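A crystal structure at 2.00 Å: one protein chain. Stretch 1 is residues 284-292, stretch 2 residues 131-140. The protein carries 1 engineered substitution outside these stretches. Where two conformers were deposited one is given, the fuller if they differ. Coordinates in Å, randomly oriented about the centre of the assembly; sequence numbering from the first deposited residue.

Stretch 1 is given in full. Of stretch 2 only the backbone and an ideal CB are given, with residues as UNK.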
# COMPACT_ATOMS: atom_id res chain seq x y z
N ASP A 284 -12.95 -0.49 11.56
CA ASP A 284 -13.92 0.47 12.08
C ASP A 284 -14.12 1.64 11.12
O ASP A 284 -15.22 2.17 11.00
CB ASP A 284 -13.48 0.98 13.46
CG ASP A 284 -13.60 -0.07 14.54
OD1 ASP A 284 -14.13 -1.17 14.25
OD2 ASP A 284 -13.16 0.19 15.68
N THR A 285 -13.05 2.04 10.44
CA THR A 285 -13.13 3.14 9.48
C THR A 285 -13.86 2.71 8.22
O THR A 285 -14.76 3.41 7.75
CB THR A 285 -11.73 3.66 9.10
OG1 THR A 285 -11.09 4.20 10.26
CG2 THR A 285 -11.84 4.75 8.05
N LEU A 286 -13.49 1.56 7.67
CA LEU A 286 -14.11 1.04 6.46
C LEU A 286 -15.58 0.71 6.68
O LEU A 286 -16.44 1.06 5.87
CB LEU A 286 -13.36 -0.19 5.95
CG LEU A 286 -11.90 0.03 5.54
CD1 LEU A 286 -11.29 -1.27 5.03
CD2 LEU A 286 -11.79 1.12 4.50
N LYS A 287 -15.87 0.04 7.79
CA LYS A 287 -17.24 -0.31 8.14
C LYS A 287 -18.10 0.94 8.26
O LYS A 287 -19.23 0.99 7.76
CB LYS A 287 -17.27 -1.09 9.46
CG LYS A 287 -18.66 -1.44 9.96
CD LYS A 287 -19.35 -2.43 9.03
CE LYS A 287 -20.72 -2.81 9.56
NZ LYS A 287 -21.41 -3.79 8.66
N LEU A 288 -17.56 1.96 8.93
CA LEU A 288 -18.28 3.21 9.15
C LEU A 288 -18.40 4.01 7.86
O LEU A 288 -19.32 4.82 7.71
CB LEU A 288 -17.57 4.04 10.22
CG LEU A 288 -18.34 5.21 10.82
CD1 LEU A 288 -19.59 4.73 11.53
CD2 LEU A 288 -17.45 5.99 11.78
N ALA A 289 -17.48 3.78 6.93
CA ALA A 289 -17.46 4.51 5.67
C ALA A 289 -18.35 3.85 4.61
O ALA A 289 -18.63 4.45 3.57
CB ALA A 289 -16.04 4.66 5.15
N GLY A 290 -18.76 2.62 4.88
CA GLY A 290 -19.65 1.90 3.98
C GLY A 290 -18.94 0.96 3.03
O GLY A 290 -19.58 0.28 2.22
N VAL A 291 -17.61 0.92 3.11
CA VAL A 291 -16.82 0.04 2.26
C VAL A 291 -17.11 -1.43 2.58
O VAL A 291 -17.26 -2.25 1.67
CB VAL A 291 -15.31 0.31 2.41
CG1 VAL A 291 -14.51 -0.68 1.58
CG2 VAL A 291 -14.99 1.74 2.00
N LEU A 292 -17.17 -1.75 3.87
CA LEU A 292 -17.46 -3.11 4.30
C LEU A 292 -18.89 -3.25 4.81
O LEU A 292 -19.34 -2.46 5.64
CB LEU A 292 -16.47 -3.55 5.39
CG LEU A 292 -15.20 -4.27 4.93
CD1 LEU A 292 -14.60 -3.60 3.72
CD2 LEU A 292 -14.19 -4.33 6.08
N UNK A 131 -10.06 3.93 -4.79
CA UNK A 131 -11.49 3.67 -4.69
C UNK A 131 -11.95 3.67 -3.24
O UNK A 131 -12.90 4.36 -2.88
CB UNK A 131 -11.84 2.33 -5.35
N UNK A 132 -11.27 2.88 -2.41
CA UNK A 132 -11.63 2.76 -1.00
C UNK A 132 -11.57 4.11 -0.28
O UNK A 132 -12.48 4.46 0.47
CB UNK A 132 -10.70 1.76 -0.31
N UNK A 133 -10.49 4.85 -0.51
CA UNK A 133 -10.28 6.12 0.17
C UNK A 133 -11.32 7.18 -0.21
O UNK A 133 -11.51 8.14 0.53
CB UNK A 133 -8.88 6.64 -0.14
N UNK A 134 -11.98 7.00 -1.34
CA UNK A 134 -13.01 7.94 -1.76
C UNK A 134 -14.19 7.87 -0.80
O UNK A 134 -14.84 8.88 -0.53
CB UNK A 134 -13.46 7.65 -3.19
N UNK A 135 -14.46 6.67 -0.28
CA UNK A 135 -15.51 6.48 0.71
C UNK A 135 -15.12 7.11 2.04
O UNK A 135 -15.92 7.80 2.67
CB UNK A 135 -15.81 4.99 0.90
N UNK A 136 -13.89 6.86 2.47
CA UNK A 136 -13.38 7.43 3.71
C UNK A 136 -13.43 8.95 3.68
O UNK A 136 -13.85 9.59 4.64
CB UNK A 136 -11.95 6.96 3.96
N UNK A 137 -13.02 9.53 2.55
CA UNK A 137 -13.05 10.97 2.36
C UNK A 137 -14.48 11.50 2.41
O UNK A 137 -14.75 12.50 3.07
CB UNK A 137 -12.39 11.34 1.03
N UNK A 138 -15.39 10.82 1.72
CA UNK A 138 -16.79 11.21 1.71
C UNK A 138 -17.38 11.27 3.12
O UNK A 138 -18.13 12.19 3.44
CB UNK A 138 -17.60 10.24 0.85
N UNK A 139 -17.04 10.29 3.96
CA UNK A 139 -17.56 10.25 5.33
C UNK A 139 -17.04 11.41 6.17
O UNK A 139 -17.78 11.97 6.98
CB UNK A 139 -17.19 8.92 6.00
N UNK A 140 -15.78 11.77 5.99
CA UNK A 140 -15.17 12.87 6.72
C UNK A 140 -15.72 14.21 6.26
O UNK A 140 -15.77 15.17 7.02
CB UNK A 140 -13.65 12.84 6.55

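Residues 131-140 form a continuous helical segment that crosses helix 284-289 at 73°, with axes 9.1 Å apart at closest approach. Stretch 1 offers this helix a largely apolar surface built from Thr285 CG2, Leu286, Leu288, Ala289 and Val291.

At position 131 the CA-to-CB bond points sideways, and no atom of stretch 1 lies within 5.5 Å of the ideal CB, so almost any helix-compatible residue would fit. The deposited residue is Tyr131, whose ring in the t rotamer brings its end nearer to stretch 1 without making contact.

Position 132 also points sideways, but its ideal CB lies 4.9 Å from Val291 CG2 and 5.0 Å from Leu286 CD2. The apolar surface made by these two methyl groups suits a modest aliphatic side chain, such as valine, isoleucine or leucine, whereas a charge would find no partner there. The residue is Val132, with CG1 3.5 Å from Leu286 CD2 and 4.2 Å from Val291 CG2, so that one methyl touches both neighbours.

Position 133 points away and position 134 is out of reach, so stretch 1 constrains neither. The first is Met133, present as selenomethionine. The second is Ser134, which turns back on its own helix: its OG donates a 2.6 Å hydrogen bond to Tyr131 O.

At position 135 the bond points toward stretch 1, with the ideal CB 3.5 Å from Val291 CG2 and 3.9 Å from Ala289 O. Backbone lies close by, so a longer side chain must lead away from this point; alanine, an aliphatic residue or an aromatic one could serve. Phe135 is found, chi1 in the m well. Its CB packs 3.5 Å from Val291 CG2 and 4.3 Å from Ala289 CB, while Ala289 O lies at the ring edge, 3.9 Å from CD2. A water donates to both Phe135 O (2.7 Å) and Ala289 O (2.8 Å), linking the two backbones where no direct hydrogen bond crosses.

Position 136 sits where the backbones come close, its CA 5.4 Å from that of Ala289. The ideal CB is 4.6 Å from Thr285 CG2 and 4.8 Å from Ala289 CB, which favours a small or branched apolar residue. Val136 supplies it: CG2 lies 4.0 Å from Thr285 CG2 and 4.3 Å from both Leu286 CD2 and Ala289 CB. The small Ala289 side chain accompanies this close backbone approach.

Positions 137 and 138, the first out of reach and the second sideways, have nothing of stretch 1 within 5.5 Å of their ideal CB, so stretch 1 would accept any helix-compatible residue; they are Leu137 and Ala138, and neither makes contact.

Position 139 points toward stretch 1, its ideal CB 4.4 Å from Ala289 CA and 4.9 Å from Leu288 O. An aliphatic or aromatic side chain could pack on Leu288, and a polar one is also possible, since Leu288 O is a nearby acceptor. His139, in the t rotamer, has Leu288 C over one face of its ring, and its NE2 is 3.5 Å from Leu288 CD2, a van der Waals contact; it makes no hydrogen bond to Leu288 O.

Position 140 is out of reach and unconstrained by stretch 1; it is Gln140.

Stretch 2, residues 131-140: YVMSFVLAHQ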
# COMPACT_ATOMS: atom_id res chain seq x y z
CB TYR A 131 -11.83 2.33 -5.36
CG TYR A 131 -13.26 1.88 -5.14
CD1 TYR A 131 -13.57 0.99 -4.12
CD2 TYR A 131 -14.29 2.35 -5.95
CE1 TYR A 131 -14.87 0.58 -3.91
CE2 TYR A 131 -15.59 1.94 -5.74
CZ TYR A 131 -15.88 1.05 -4.73
OH TYR A 131 -17.18 0.64 -4.52
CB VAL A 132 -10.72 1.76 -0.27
CG1 VAL A 132 -10.83 1.92 1.23
CG2 VAL A 132 -11.05 0.34 -0.70
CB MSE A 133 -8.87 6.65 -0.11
CG MSE A 133 -7.76 5.87 0.57
SE MSE A 133 -7.99 5.81 2.50
CE MSE A 133 -8.01 7.72 2.86
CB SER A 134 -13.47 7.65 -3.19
OG SER A 134 -14.29 6.50 -3.26
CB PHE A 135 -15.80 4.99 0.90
CG PHE A 135 -16.51 4.35 -0.27
CD1 PHE A 135 -15.81 3.97 -1.40
CD2 PHE A 135 -17.87 4.12 -0.22
CE1 PHE A 135 -16.46 3.38 -2.47
CE2 PHE A 135 -18.53 3.53 -1.29
CZ PHE A 135 -17.82 3.16 -2.41
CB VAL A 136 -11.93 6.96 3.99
CG1 VAL A 136 -11.37 7.65 5.22
CG2 VAL A 136 -11.89 5.45 4.15
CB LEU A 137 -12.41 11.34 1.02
CG LEU A 137 -12.46 12.82 0.66
CD1 LEU A 137 -11.71 13.65 1.70
CD2 LEU A 137 -11.88 13.06 -0.73
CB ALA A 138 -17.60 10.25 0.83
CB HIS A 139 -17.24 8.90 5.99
CG HIS A 139 -17.80 8.75 7.37
ND1 HIS A 139 -19.11 8.39 7.62
CD2 HIS A 139 -17.22 8.89 8.59
CE1 HIS A 139 -19.31 8.33 8.91
NE2 HIS A 139 -18.18 8.63 9.53
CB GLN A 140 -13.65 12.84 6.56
CG GLN A 140 -12.93 13.96 7.28
CD GLN A 140 -11.46 14.02 6.91
OE1 GLN A 140 -10.69 13.12 7.24
NE2 GLN A 140 -11.07 15.10 6.24
O HOH W 1 -18.57 7.07 2.62
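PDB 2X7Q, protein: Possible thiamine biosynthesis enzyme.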